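Local coordinates for putative Phosphate (PDB 3DAO), which is of unproven function but, as a member of the haloacid dehalogenase-like hydrolase family, probably hydrolyses phosphate esters, at residues I57-S62 and L81-G86; C111-D116 and P183-A188; F132-G137 and D156-L161; M242-G247 and I260-H265. All blocks are in the same frame, centred on the assembly; numbering follows the deposited sequence.

Contact 1: I57-S62 and L81-G86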
loop_
_atom_site.group_PDB
_atom_site.type_symbol
_atom_site.label_atom_id
_atom_site.label_comp_id
_atom_site.label_asym_id
_atom_site.label_seq_id
_atom_site.Cartn_x
_atom_site.Cartn_y
_atom_site.Cartn_z
ATOM N N ILE A 57 15.811 -12.134 -2.463
ATOM C CA ILE A 57 14.928 -11.558 -1.445
ATOM C C ILE A 57 13.601 -11.232 -2.121
ATOM O O ILE A 57 13.565 -10.609 -3.178
ATOM C CB ILE A 57 15.546 -10.289 -0.823
ATOM C CG1 ILE A 57 16.857 -10.641 -0.110
ATOM C CG2 ILE A 57 14.547 -9.565 0.139
ATOM C CD1 ILE A 57 17.641 -9.474 0.273
ATOM N N PHE A 58 12.505 -11.638 -1.498
ATOM C CA PHE A 58 11.191 -11.438 -2.072
ATOM C C PHE A 58 10.362 -10.536 -1.188
ATOM O O PHE A 58 10.236 -10.753 0.013
ATOM C CB PHE A 58 10.478 -12.746 -2.328
ATOM C CG PHE A 58 9.383 -12.652 -3.340
ATOM C CD1 PHE A 58 8.120 -12.221 -2.969
ATOM C CD2 PHE A 58 9.618 -12.974 -4.667
ATOM C CE1 PHE A 58 7.116 -12.111 -3.895
ATOM C CE2 PHE A 58 8.605 -12.866 -5.598
ATOM C CZ PHE A 58 7.368 -12.422 -5.217
ATOM N N VAL A 59 9.834 -9.498 -1.823
ATOM C CA VAL A 59 9.087 -8.461 -1.115
ATOM C C VAL A 59 7.693 -8.283 -1.692
ATOM O O VAL A 59 7.523 -8.042 -2.892
ATOM C CB VAL A 59 9.800 -7.084 -1.198
ATOM C CG1 VAL A 59 9.052 -6.003 -0.356
ATOM C CG2 VAL A 59 11.359 -7.129 -0.854
ATOM N N VAL A 60 6.713 -8.446 -0.822
ATOM C CA VAL A 60 5.315 -8.133 -1.135
ATOM C C VAL A 60 5.178 -6.645 -0.805
ATOM O O VAL A 60 5.429 -6.235 0.328
ATOM C CB VAL A 60 4.335 -8.957 -0.282
ATOM C CG1 VAL A 60 2.955 -8.624 -0.667
ATOM C CG2 VAL A 60 4.577 -10.461 -0.447
ATOM N N CYS A 61 4.784 -5.863 -1.803
ATOM C CA CYS A 61 4.765 -4.378 -1.750
ATOM C C CYS A 61 3.447 -3.854 -2.275
ATOM O O CYS A 61 3.232 -3.765 -3.494
ATOM C CB CYS A 61 5.930 -3.874 -2.592
ATOM S SG CYS A 61 6.146 -2.073 -2.522
ATOM N N SER A 62 2.568 -3.518 -1.337
ATOM C CA SER A 62 1.173 -3.237 -1.633
ATOM C C SER A 62 0.454 -2.214 -0.785
ATOM O O SER A 62 0.916 -1.735 0.262
ATOM C CB SER A 62 0.452 -4.591 -1.459
ATOM O OG SER A 62 -0.940 -4.570 -1.674
ATOM N N LEU A 81 9.475 -10.542 2.907
ATOM C CA LEU A 81 9.486 -9.169 3.459
ATOM C C LEU A 81 8.221 -8.475 2.984
ATOM O O LEU A 81 7.678 -8.773 1.918
ATOM C CB LEU A 81 10.709 -8.397 3.052
ATOM C CG LEU A 81 12.008 -8.857 3.719
ATOM C CD1 LEU A 81 13.162 -8.085 3.120
ATOM C CD2 LEU A 81 11.942 -8.672 5.215
ATOM N N TYR A 82 7.716 -7.592 3.834
ATOM C CA TYR A 82 6.425 -6.939 3.606
ATOM C C TYR A 82 6.467 -5.434 3.674
ATOM O O TYR A 82 6.976 -4.842 4.624
ATOM C CB TYR A 82 5.423 -7.401 4.676
ATOM C CG TYR A 82 5.216 -8.893 4.702
ATOM C CD1 TYR A 82 6.081 -9.720 5.389
ATOM C CD2 TYR A 82 4.153 -9.478 4.038
ATOM C CE1 TYR A 82 5.900 -11.079 5.396
ATOM C CE2 TYR A 82 3.971 -10.855 4.039
ATOM C CZ TYR A 82 4.839 -11.647 4.709
ATOM O OH TYR A 82 4.638 -13.031 4.694
ATOM N N ILE A 83 5.932 -4.836 2.619
ATOM C CA ILE A 83 5.699 -3.398 2.554
ATOM C C ILE A 83 4.175 -3.277 2.474
ATOM O O ILE A 83 3.527 -3.839 1.582
ATOM C CB ILE A 83 6.441 -2.703 1.402
ATOM C CG1 ILE A 83 7.958 -2.750 1.632
ATOM C CG2 ILE A 83 5.950 -1.220 1.278
ATOM C CD1 ILE A 83 8.789 -2.364 0.419
ATOM N N THR A 84 3.599 -2.563 3.441
ATOM C CA THR A 84 2.157 -2.517 3.582
ATOM C C THR A 84 1.627 -1.103 3.541
ATOM O O THR A 84 2.369 -0.129 3.653
ATOM C CB THR A 84 1.709 -3.134 4.956
ATOM O OG1 THR A 84 1.886 -2.196 6.036
ATOM C CG2 THR A 84 2.475 -4.445 5.282
ATOM N N ASP A 85 0.323 -1.022 3.350
ATOM C CA ASP A 85 -0.383 0.273 3.479
ATOM C C ASP A 85 0.213 1.342 2.602
ATOM O O ASP A 85 0.323 2.529 3.002
ATOM C CB ASP A 85 -0.422 0.737 4.940
ATOM C CG ASP A 85 -1.265 -0.156 5.822
ATOM O OD1 ASP A 85 -0.729 -1.147 6.340
ATOM O OD2 ASP A 85 -2.474 0.140 5.998
ATOM N N GLY A 86 0.645 0.895 1.436
ATOM C CA GLY A 86 1.172 1.753 0.387
ATOM C C GLY A 86 2.552 2.304 0.653
ATOM O O GLY A 86 2.963 3.301 0.056
#
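Ile57 opens the pairing at the N-terminal end of the strands, where its CG2 methyl packs on Leu81 CD1 at 3.6 Å. Phe58 contributes its carbonyl: Leu81 N points at Phe58 O in a nearly straight bond of 3.0 Å. Val59 faces the same side of the sheet as Leu81 and Ile83; with CG1 anti to the backbone N (chi1 -176°) that methyl lies 3.7 Å from Ile83 CD1, while CG2 sits beside Leu81 CB. Val60 takes up Leu81 O through its N and receives Ile83 N on its O at 2.7 Å; its side chain lies on the other face, the one shared by Tyr82, whose ring packs against Phe66 and Phe70. Cys61 returns to the Ile83 side, SG lying 3.9 Å from Ile83 CG2. An alanine in place of Ile83 would probably leave Val59 CG1 and Cys61 SG without their shared neighbour and open a gap toward Ala215 and Leu216 of helix 212-222. At Ser62 the strand ends, yet N still bonds Ile83 O and O accepts Gly86 N at 2.9 Å. These are neighbouring parallel strands of a Rossmann-like HAD core, joined by a beta-alpha-beta crossover through helix 66-72. The chemistry divides plainly: backbone bonds fix the register, aliphatic and sulfur contacts seal the face toward helix 212-222, and the last bond carries the pairing past Thr84 to Gly86.

Contact 2: C111-D116 and P183-A188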
loop_
_atom_site.group_PDB
_atom_site.type_symbol
_atom_site.label_atom_id
_atom_site.label_comp_id
_atom_site.label_asym_id
_atom_site.label_seq_id
_atom_site.Cartn_x
_atom_site.Cartn_y
_atom_site.Cartn_z
ATOM N N CYS A 111 -7.730 16.487 11.644
ATOM C CA CYS A 111 -8.980 16.141 12.346
ATOM C C CYS A 111 -9.755 17.417 12.670
ATOM O O CYS A 111 -10.949 17.549 12.408
ATOM C CB CYS A 111 -8.704 15.442 13.674
ATOM S SG CYS A 111 -8.182 13.691 13.638
ATOM N N ARG A 112 -9.063 18.361 13.310
ATOM C CA ARG A 112 -9.728 19.624 13.733
ATOM C C ARG A 112 -10.279 20.395 12.588
ATOM O O ARG A 112 -11.412 20.915 12.651
ATOM C CB ARG A 112 -8.779 20.502 14.554
ATOM C CG ARG A 112 -8.423 19.832 15.824
ATOM C CD ARG A 112 -7.432 20.623 16.648
ATOM N NE ARG A 112 -7.109 19.887 17.862
ATOM C CZ ARG A 112 -5.895 19.415 18.120
ATOM N NH1 ARG A 112 -4.871 19.728 17.348
ATOM N NH2 ARG A 112 -5.695 18.733 19.206
HETATM N N MSE A 113 -9.530 20.394 11.492
HETATM C CA MSE A 113 -9.956 21.120 10.302
HETATM C C MSE A 113 -11.177 20.474 9.651
HETATM O O MSE A 113 -12.116 21.169 9.241
HETATM C CB MSE A 113 -8.835 21.287 9.287
HETATM C CG MSE A 113 -9.317 21.899 7.983
HETATM SE SE MSE A 113 -7.877 22.285 6.735
HETATM C CE MSE A 113 -6.944 23.730 7.678
ATOM N N VAL A 114 -11.179 19.143 9.560
ATOM C CA VAL A 114 -12.314 18.479 8.915
ATOM C C VAL A 114 -13.565 18.689 9.770
ATOM O O VAL A 114 -14.628 19.044 9.281
ATOM C CB VAL A 114 -12.034 17.004 8.631
ATOM C CG1 VAL A 114 -13.312 16.315 8.027
ATOM C CG2 VAL A 114 -10.829 16.885 7.673
ATOM N N ARG A 115 -13.370 18.576 11.069
ATOM C CA ARG A 115 -14.459 18.706 12.031
ATOM C C ARG A 115 -15.092 20.082 11.964
ATOM O O ARG A 115 -16.312 20.228 11.883
ATOM C CB ARG A 115 -13.913 18.450 13.433
ATOM C CG ARG A 115 -14.924 18.511 14.540
ATOM C CD ARG A 115 -14.200 18.558 15.897
ATOM N NE ARG A 115 -13.403 19.787 15.947
ATOM C CZ ARG A 115 -12.380 20.035 16.758
ATOM N NH1 ARG A 115 -11.980 19.138 17.604
ATOM N NH2 ARG A 115 -11.712 21.187 16.662
ATOM N N ASP A 116 -14.239 21.097 11.932
ATOM C CA ASP A 116 -14.701 22.475 12.008
ATOM C C ASP A 116 -15.051 23.133 10.698
ATOM O O ASP A 116 -15.948 23.991 10.657
ATOM C CB ASP A 116 -13.636 23.341 12.705
ATOM C CG ASP A 116 -13.413 22.939 14.164
ATOM O OD1 ASP A 116 -14.331 22.324 14.773
ATOM O OD2 ASP A 116 -12.329 23.259 14.707
ATOM N N PRO A 183 -10.975 23.638 -1.637
ATOM C CA PRO A 183 -10.804 25.076 -1.357
ATOM C C PRO A 183 -9.818 25.418 -0.264
ATOM O O PRO A 183 -9.143 26.450 -0.356
ATOM C CB PRO A 183 -12.196 25.500 -0.925
ATOM C CG PRO A 183 -13.087 24.552 -1.602
ATOM C CD PRO A 183 -12.389 23.250 -1.628
ATOM N N VAL A 184 -9.744 24.573 0.760
ATOM C CA VAL A 184 -8.837 24.810 1.916
ATOM C C VAL A 184 -7.994 23.604 2.365
ATOM O O VAL A 184 -6.793 23.696 2.564
ATOM C CB VAL A 184 -9.621 25.305 3.147
ATOM C CG1 VAL A 184 -8.709 25.464 4.368
ATOM C CG2 VAL A 184 -10.388 26.634 2.845
ATOM N N PHE A 185 -8.636 22.459 2.554
ATOM C CA PHE A 185 -7.925 21.300 3.105
ATOM C C PHE A 185 -6.693 20.848 2.317
ATOM O O PHE A 185 -5.596 20.713 2.883
ATOM C CB PHE A 185 -8.867 20.092 3.270
ATOM C CG PHE A 185 -8.233 18.928 3.958
ATOM C CD1 PHE A 185 -7.547 17.967 3.226
ATOM C CD2 PHE A 185 -8.333 18.757 5.310
ATOM C CE1 PHE A 185 -6.956 16.883 3.844
ATOM C CE2 PHE A 185 -7.726 17.672 5.927
ATOM C CZ PHE A 185 -7.040 16.741 5.190
ATOM N N ILE A 186 -6.885 20.665 1.020
ATOM C CA ILE A 186 -5.798 20.211 0.152
ATOM C C ILE A 186 -4.648 21.245 0.140
ATOM O O ILE A 186 -3.492 20.888 0.416
ATOM C CB ILE A 186 -6.314 19.804 -1.252
ATOM C CG1 ILE A 186 -7.202 18.552 -1.108
ATOM C CG2 ILE A 186 -5.152 19.543 -2.210
ATOM C CD1 ILE A 186 -7.871 18.049 -2.395
ATOM N N PRO A 187 -4.945 22.521 -0.134
ATOM C CA PRO A 187 -3.758 23.398 -0.097
ATOM C C PRO A 187 -3.149 23.614 1.283
ATOM O O PRO A 187 -1.967 23.933 1.400
ATOM C CB PRO A 187 -4.261 24.704 -0.692
ATOM C CG PRO A 187 -5.759 24.673 -0.574
ATOM C CD PRO A 187 -6.111 23.203 -0.729
ATOM N N ALA A 188 -3.944 23.437 2.328
ATOM C CA ALA A 188 -3.441 23.616 3.663
ATOM C C ALA A 188 -2.504 22.503 4.096
ATOM O O ALA A 188 -1.714 22.704 4.996
ATOM C CB ALA A 188 -4.582 23.783 4.688
#
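Met113, a selenomethionine in this model, reaches from helix 104-117 to the start of helix 185-189 and meets three residues there. The extended chain, CG anti to the backbone N (chi1 173°), carries SE to Phe185, and the bend at the last torsion (-68°) turns only the CE methyl, toward Ala188. SE lies 3.8 Å from Phe185 CD2 and equally near Phe185 CA; measured to the ring centroid the separation is 5.0 Å, with the selenium 61° off the ring normal, an oblique Met-aromatic contact. The CE methyl reaches Ala188 CB at 3.8 Å, and Val184 CG1 touches SE from the N-cap position of the second helix. No hydrogen bond crosses between the segments. Both helices belong to the alpha/beta cap of this HAD-family protein, the domain built round the six-stranded sheet, and they pack on the same side of it, with Phe169 of strand 168-172 touching both Val114 and Phe185. Phe185 supplies the deeper half of the junction. Val171 and Trp189 also meet its ring, whereas Met113 is partly exposed. The ring swings toward helix 104-117, so that Phe185 CE2 comes to 3.6 Å from Val114 CG2, again obliquely to the ring plane.

Contact 3: F132-G137 and D156-L161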
loop_
_atom_site.group_PDB
_atom_site.type_symbol
_atom_site.label_atom_id
_atom_site.label_comp_id
_atom_site.label_asym_id
_atom_site.label_seq_id
_atom_site.Cartn_x
_atom_site.Cartn_y
_atom_site.Cartn_z
ATOM N N PHE A 132 -9.245 3.853 13.504
ATOM C CA PHE A 132 -10.101 4.629 14.409
ATOM C C PHE A 132 -11.173 5.432 13.681
ATOM O O PHE A 132 -10.936 6.047 12.640
ATOM C CB PHE A 132 -9.269 5.630 15.214
ATOM C CG PHE A 132 -8.311 5.009 16.168
ATOM C CD1 PHE A 132 -8.767 4.459 17.360
ATOM C CD2 PHE A 132 -6.951 5.031 15.914
ATOM C CE1 PHE A 132 -7.882 3.904 18.270
ATOM C CE2 PHE A 132 -6.056 4.470 16.821
ATOM C CZ PHE A 132 -6.534 3.908 18.010
ATOM N N ALA A 133 -12.362 5.403 14.269
ATOM C CA ALA A 133 -13.533 6.123 13.762
ATOM C C ALA A 133 -14.295 6.704 14.939
ATOM O O ALA A 133 -14.314 6.105 16.004
ATOM C CB ALA A 133 -14.489 5.175 12.971
ATOM N N GLU A 134 -14.922 7.858 14.736
ATOM C CA GLU A 134 -15.759 8.447 15.784
ATOM C C GLU A 134 -17.214 8.060 15.627
ATOM O O GLU A 134 -17.982 8.177 16.562
ATOM C CB GLU A 134 -15.620 9.967 15.860
ATOM C CG GLU A 134 -14.220 10.356 16.272
ATOM C CD GLU A 134 -14.000 11.836 16.363
ATOM O OE1 GLU A 134 -14.954 12.598 16.146
ATOM O OE2 GLU A 134 -12.853 12.244 16.677
ATOM N N ASP A 135 -17.592 7.602 14.437
ATOM C CA ASP A 135 -18.992 7.206 14.173
ATOM C C ASP A 135 -19.121 5.763 13.723
ATOM O O ASP A 135 -18.900 5.426 12.558
ATOM C CB ASP A 135 -19.600 8.114 13.124
ATOM C CG ASP A 135 -21.079 7.853 12.890
ATOM O OD1 ASP A 135 -21.686 7.020 13.589
ATOM O OD2 ASP A 135 -21.635 8.525 12.007
ATOM N N GLY A 136 -19.535 4.926 14.655
ATOM C CA GLY A 136 -19.639 3.516 14.419
ATOM C C GLY A 136 -20.976 3.070 13.889
ATOM O O GLY A 136 -21.220 1.892 13.705
ATOM N N GLY A 137 -21.823 4.025 13.596
ATOM C CA GLY A 137 -23.176 3.693 13.142
ATOM C C GLY A 137 -23.403 4.000 11.690
ATOM O O GLY A 137 -24.464 3.746 11.137
ATOM N N ASP A 156 -14.389 8.211 21.107
ATOM C CA ASP A 156 -15.176 9.445 21.214
ATOM C C ASP A 156 -14.541 10.613 20.478
ATOM O O ASP A 156 -15.240 11.435 19.892
ATOM C CB ASP A 156 -15.409 9.863 22.686
ATOM C CG ASP A 156 -16.300 11.088 22.807
ATOM O OD1 ASP A 156 -17.466 11.038 22.367
ATOM O OD2 ASP A 156 -15.838 12.120 23.338
ATOM N N ASP A 157 -13.220 10.675 20.520
ATOM C CA ASP A 157 -12.477 11.812 19.941
ATOM C C ASP A 157 -11.061 11.421 19.572
ATOM O O ASP A 157 -10.220 11.181 20.416
ATOM C CB ASP A 157 -12.503 12.965 20.979
ATOM C CG ASP A 157 -11.877 14.249 20.497
ATOM O OD1 ASP A 157 -11.137 14.300 19.495
ATOM O OD2 ASP A 157 -12.122 15.267 21.183
ATOM N N ILE A 158 -10.823 11.365 18.267
ATOM C CA ILE A 158 -9.518 10.954 17.745
ATOM C C ILE A 158 -8.403 11.895 18.223
ATOM O O ILE A 158 -7.272 11.466 18.419
ATOM C CB ILE A 158 -9.550 10.827 16.194
ATOM C CG1 ILE A 158 -10.434 9.634 15.798
ATOM C CG2 ILE A 158 -8.214 10.585 15.641
ATOM C CD1 ILE A 158 -10.687 9.540 14.274
ATOM N N THR A 159 -8.740 13.159 18.462
ATOM C CA THR A 159 -7.708 14.144 18.840
ATOM C C THR A 159 -7.286 13.943 20.281
ATOM O O THR A 159 -6.339 14.566 20.739
ATOM C CB THR A 159 -8.136 15.623 18.657
ATOM O OG1 THR A 159 -9.163 15.966 19.604
ATOM C CG2 THR A 159 -8.616 15.900 17.236
ATOM N N ARG A 160 -7.957 13.040 20.973
ATOM C CA ARG A 160 -7.640 12.764 22.373
ATOM C C ARG A 160 -6.826 11.480 22.492
ATOM O O ARG A 160 -6.429 11.083 23.569
ATOM C CB ARG A 160 -8.903 12.791 23.253
ATOM C CG ARG A 160 -9.506 14.212 23.325
ATOM C CD ARG A 160 -10.540 14.397 24.417
ATOM N NE ARG A 160 -10.838 15.814 24.657
ATOM C CZ ARG A 160 -11.988 16.421 24.374
ATOM N NH1 ARG A 160 -13.003 15.738 23.843
ATOM N NH2 ARG A 160 -12.127 17.718 24.645
ATOM N N LEU A 161 -6.520 10.873 21.352
ATOM C CA LEU A 161 -5.696 9.671 21.360
ATOM C C LEU A 161 -4.230 10.040 21.511
ATOM O O LEU A 161 -3.756 11.089 21.085
ATOM C CB LEU A 161 -5.856 8.843 20.095
ATOM C CG LEU A 161 -7.256 8.343 19.807
ATOM C CD1 LEU A 161 -7.294 7.717 18.427
ATOM C CD2 LEU A 161 -7.669 7.343 20.889
HETATM O O HOH W 1 -11.806 14.599 16.136
#
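Phe132 lies with one ring face under the CD1 methyl of Leu161, which stands 3.5 Å from the ring centroid and only 6° off the ring normal, a nearly centred CH-pi contact. Phe130 meets the same Phe132 ring edge-to-face. Beside this pair, Ile158 points toward strand 131-133, its CD1 reaching Phe132 O at 3.9 Å and its CG1 packing near Phe132 CB. Behind Ile158 stand Trp107 and Cys111 of helix 104-117, so the short 3-10 turn at 158-160 is pinched between that helix and the strand end.

The polar half belongs to Glu134. Extended beyond CG (chi2 180°), its carboxylate arrives at the start of the turn, where OE2 accepts Ile158 N at 2.7 Å in an almost straight bond, met on the anti side and 23° out of the carboxylate plane. A water also donates to Glu134 OE2, and only weakly to Asp157 OD1. That Asp157 oxygen forms an Asx turn, taking Thr159 N at 2.8 Å together with the Thr159 hydroxyl. Exchanging Glu134 for an alanine would probably leave Ile158 N without its carboxylate mate and the turn less firmly tied to the strand end. The arrangement joins the end of strand 131-133, the neighbour of edge strand 152-154 in the cap sheet, to the loop that follows 152-154. Glu134 OE2 and Asp157 OD1 are only 3.9 Å apart, so their like charges probably repel, a cost likely to be eased by the backbone N-H groups, by the water and by Arg160, whose NH1 pairs with Asp157 OD2 through charge alone.

Contact 4: M242-G247 and I260-H265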
loop_
_atom_site.group_PDB
_atom_site.type_symbol
_atom_site.label_atom_id
_atom_site.label_comp_id
_atom_site.label_asym_id
_atom_site.label_seq_id
_atom_site.Cartn_x
_atom_site.Cartn_y
_atom_site.Cartn_z
HETATM N N MSE A 242 8.688 2.778 -9.031
HETATM C CA MSE A 242 9.461 1.538 -8.777
HETATM C C MSE A 242 9.764 0.839 -10.103
HETATM O O MSE A 242 10.863 0.319 -10.320
HETATM C CB MSE A 242 8.825 0.607 -7.706
HETATM C CG MSE A 242 7.640 -0.143 -8.062
HETATM SE SE MSE A 242 7.239 -1.298 -6.528
HETATM C CE MSE A 242 5.738 -2.311 -7.275
ATOM N N LEU A 243 8.804 0.876 -11.017
ATOM C CA LEU A 243 9.014 0.226 -12.338
ATOM C C LEU A 243 10.161 0.914 -13.085
ATOM O O LEU A 243 10.954 0.300 -13.778
ATOM C CB LEU A 243 7.728 0.232 -13.169
ATOM C CG LEU A 243 6.531 -0.564 -12.631
ATOM C CD1 LEU A 243 5.247 -0.284 -13.463
ATOM C CD2 LEU A 243 6.816 -2.066 -12.559
ATOM N N GLN A 244 10.240 2.221 -12.942
ATOM C CA GLN A 244 11.303 3.018 -13.603
ATOM C C GLN A 244 12.659 2.872 -12.991
ATOM O O GLN A 244 13.679 2.856 -13.686
ATOM C CB GLN A 244 10.981 4.513 -13.564
ATOM C CG GLN A 244 9.824 4.885 -14.451
ATOM C CD GLN A 244 9.486 6.367 -14.397
ATOM O OE1 GLN A 244 9.804 7.072 -13.436
ATOM N NE2 GLN A 244 8.805 6.830 -15.410
ATOM N N ASN A 245 12.682 2.752 -11.677
ATOM C CA ASN A 245 13.955 2.734 -10.943
ATOM C C ASN A 245 14.603 1.353 -10.830
ATOM O O ASN A 245 15.825 1.246 -10.649
ATOM C CB ASN A 245 13.775 3.338 -9.548
ATOM C CG ASN A 245 13.514 4.831 -9.589
ATOM O OD1 ASN A 245 13.662 5.458 -10.637
ATOM N ND2 ASN A 245 13.134 5.403 -8.456
ATOM N N ALA A 246 13.776 0.322 -10.893
ATOM C CA ALA A 246 14.244 -1.083 -10.813
ATOM C C ALA A 246 15.027 -1.434 -12.088
ATOM O O ALA A 246 14.655 -1.027 -13.183
ATOM C CB ALA A 246 13.063 -2.044 -10.636
ATOM N N GLY A 247 16.103 -2.192 -11.928
ATOM C CA GLY A 247 16.949 -2.600 -13.063
ATOM C C GLY A 247 16.146 -3.306 -14.136
ATOM O O GLY A 247 16.403 -3.158 -15.344
ATOM N N ILE A 260 2.807 0.650 -18.595
ATOM C CA ILE A 260 3.522 -0.186 -19.542
ATOM C C ILE A 260 4.813 0.501 -19.953
ATOM O O ILE A 260 5.872 -0.107 -19.991
ATOM C CB ILE A 260 2.674 -0.530 -20.780
ATOM C CG1 ILE A 260 1.557 -1.491 -20.351
ATOM C CG2 ILE A 260 3.597 -1.116 -21.895
ATOM C CD1 ILE A 260 0.472 -1.749 -21.411
ATOM N N ALA A 261 4.738 1.811 -20.156
ATOM C CA ALA A 261 5.897 2.561 -20.662
ATOM C C ALA A 261 6.967 2.711 -19.610
ATOM O O ALA A 261 8.163 2.827 -19.922
ATOM C CB ALA A 261 5.481 3.961 -21.172
ATOM N N ALA A 262 6.539 2.687 -18.359
ATOM C CA ALA A 262 7.480 2.853 -17.234
ATOM C C ALA A 262 8.300 1.594 -17.048
ATOM O O ALA A 262 9.451 1.640 -16.600
ATOM C CB ALA A 262 6.725 3.145 -15.933
ATOM N N ALA A 263 7.661 0.470 -17.343
ATOM C CA ALA A 263 8.270 -0.873 -17.105
ATOM C C ALA A 263 9.224 -1.284 -18.201
ATOM O O ALA A 263 9.042 -0.910 -19.359
ATOM C CB ALA A 263 7.172 -1.910 -16.991
ATOM N N LYS A 264 10.220 -2.110 -17.886
ATOM C CA LYS A 264 11.116 -2.563 -18.958
ATOM C C LYS A 264 10.411 -3.534 -19.905
ATOM O O LYS A 264 10.711 -3.560 -21.094
ATOM C CB LYS A 264 12.405 -3.214 -18.423
ATOM C CG LYS A 264 13.498 -2.256 -17.930
ATOM C CD LYS A 264 13.106 -1.404 -16.738
ATOM C CE LYS A 264 14.292 -0.551 -16.282
ATOM N NZ LYS A 264 13.917 0.505 -15.287
ATOM N N HIS A 265 9.473 -4.328 -19.389
ATOM C CA HIS A 265 8.715 -5.298 -20.198
ATOM C C HIS A 265 7.308 -5.439 -19.712
ATOM O O HIS A 265 6.918 -4.901 -18.662
ATOM C CB HIS A 265 9.352 -6.704 -20.090
ATOM C CG HIS A 265 10.817 -6.721 -20.351
ATOM N ND1 HIS A 265 11.345 -6.655 -21.625
ATOM C CD2 HIS A 265 11.874 -6.787 -19.502
ATOM C CE1 HIS A 265 12.665 -6.677 -21.541
ATOM N NE2 HIS A 265 13.011 -6.749 -20.267
#
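Lys264 crosses from just before strand 265-267 to the end of helix 240-245, joining two successive helix-to-strand turns at the edge of the Rossmann-like HAD core. From CB its chain passes to CG, 4.0 Å from Gly247 O, and then bends (chi2 63°) before running straight on to the amine. CD passes alongside the carbonyls of Ala246 and Gly247, CE comes to 3.2 Å from Ala246 O, and NZ ends among the carbonyl oxygens at the helix C-terminus. There it gives Ala246 O a bond of 2.7 Å, and to Leu243 O a weak one of 3.3 Å; Gln244 O is also close, though at a poor angle for a hydrogen bond. A positive charge placed at this end of a helix probably gains from the dipole as well as from the individual carbonyls. Ser249 OG, on the strand between, is hydrogen-bonded to both Leu243 O and Lys264 N, which draws the same pieces together.

Beside the amine the helix ends meet through apolar atoms. Ala262 points toward helix 240-245, and its CB methyl rests against both Leu243 CB and Gln244 CG, the latter at 3.9 Å even though Gln244 itself starts away from the other segment. Deeper in, where Ala263 has left the helix and touches Ser249 and Ala251, Leu243 CD1 lies 4.3 Å from Ala263 CB.

From the N terminus, contact 1 comes first: strand 57-61, helix 66-72 and strand 81-84 close a crossover in the core sheet. The chain then enters the cap, where contact 2 spans a long loop from helix 104-117 to helix 185-189. Contact 3 opens and closes within that loop, tying strand 131-133 to the turn at 158-160; the two touch where Cys111 packs on Ile158 and Thr159. Back in the core, contact 4 closes a short loop around strand 248-252. It meets contact 1 through Cys61 SG and Met242 SE, whereas contacts 3 and 4 have centres about 41 Å apart, on opposite sides of the molecule's centre.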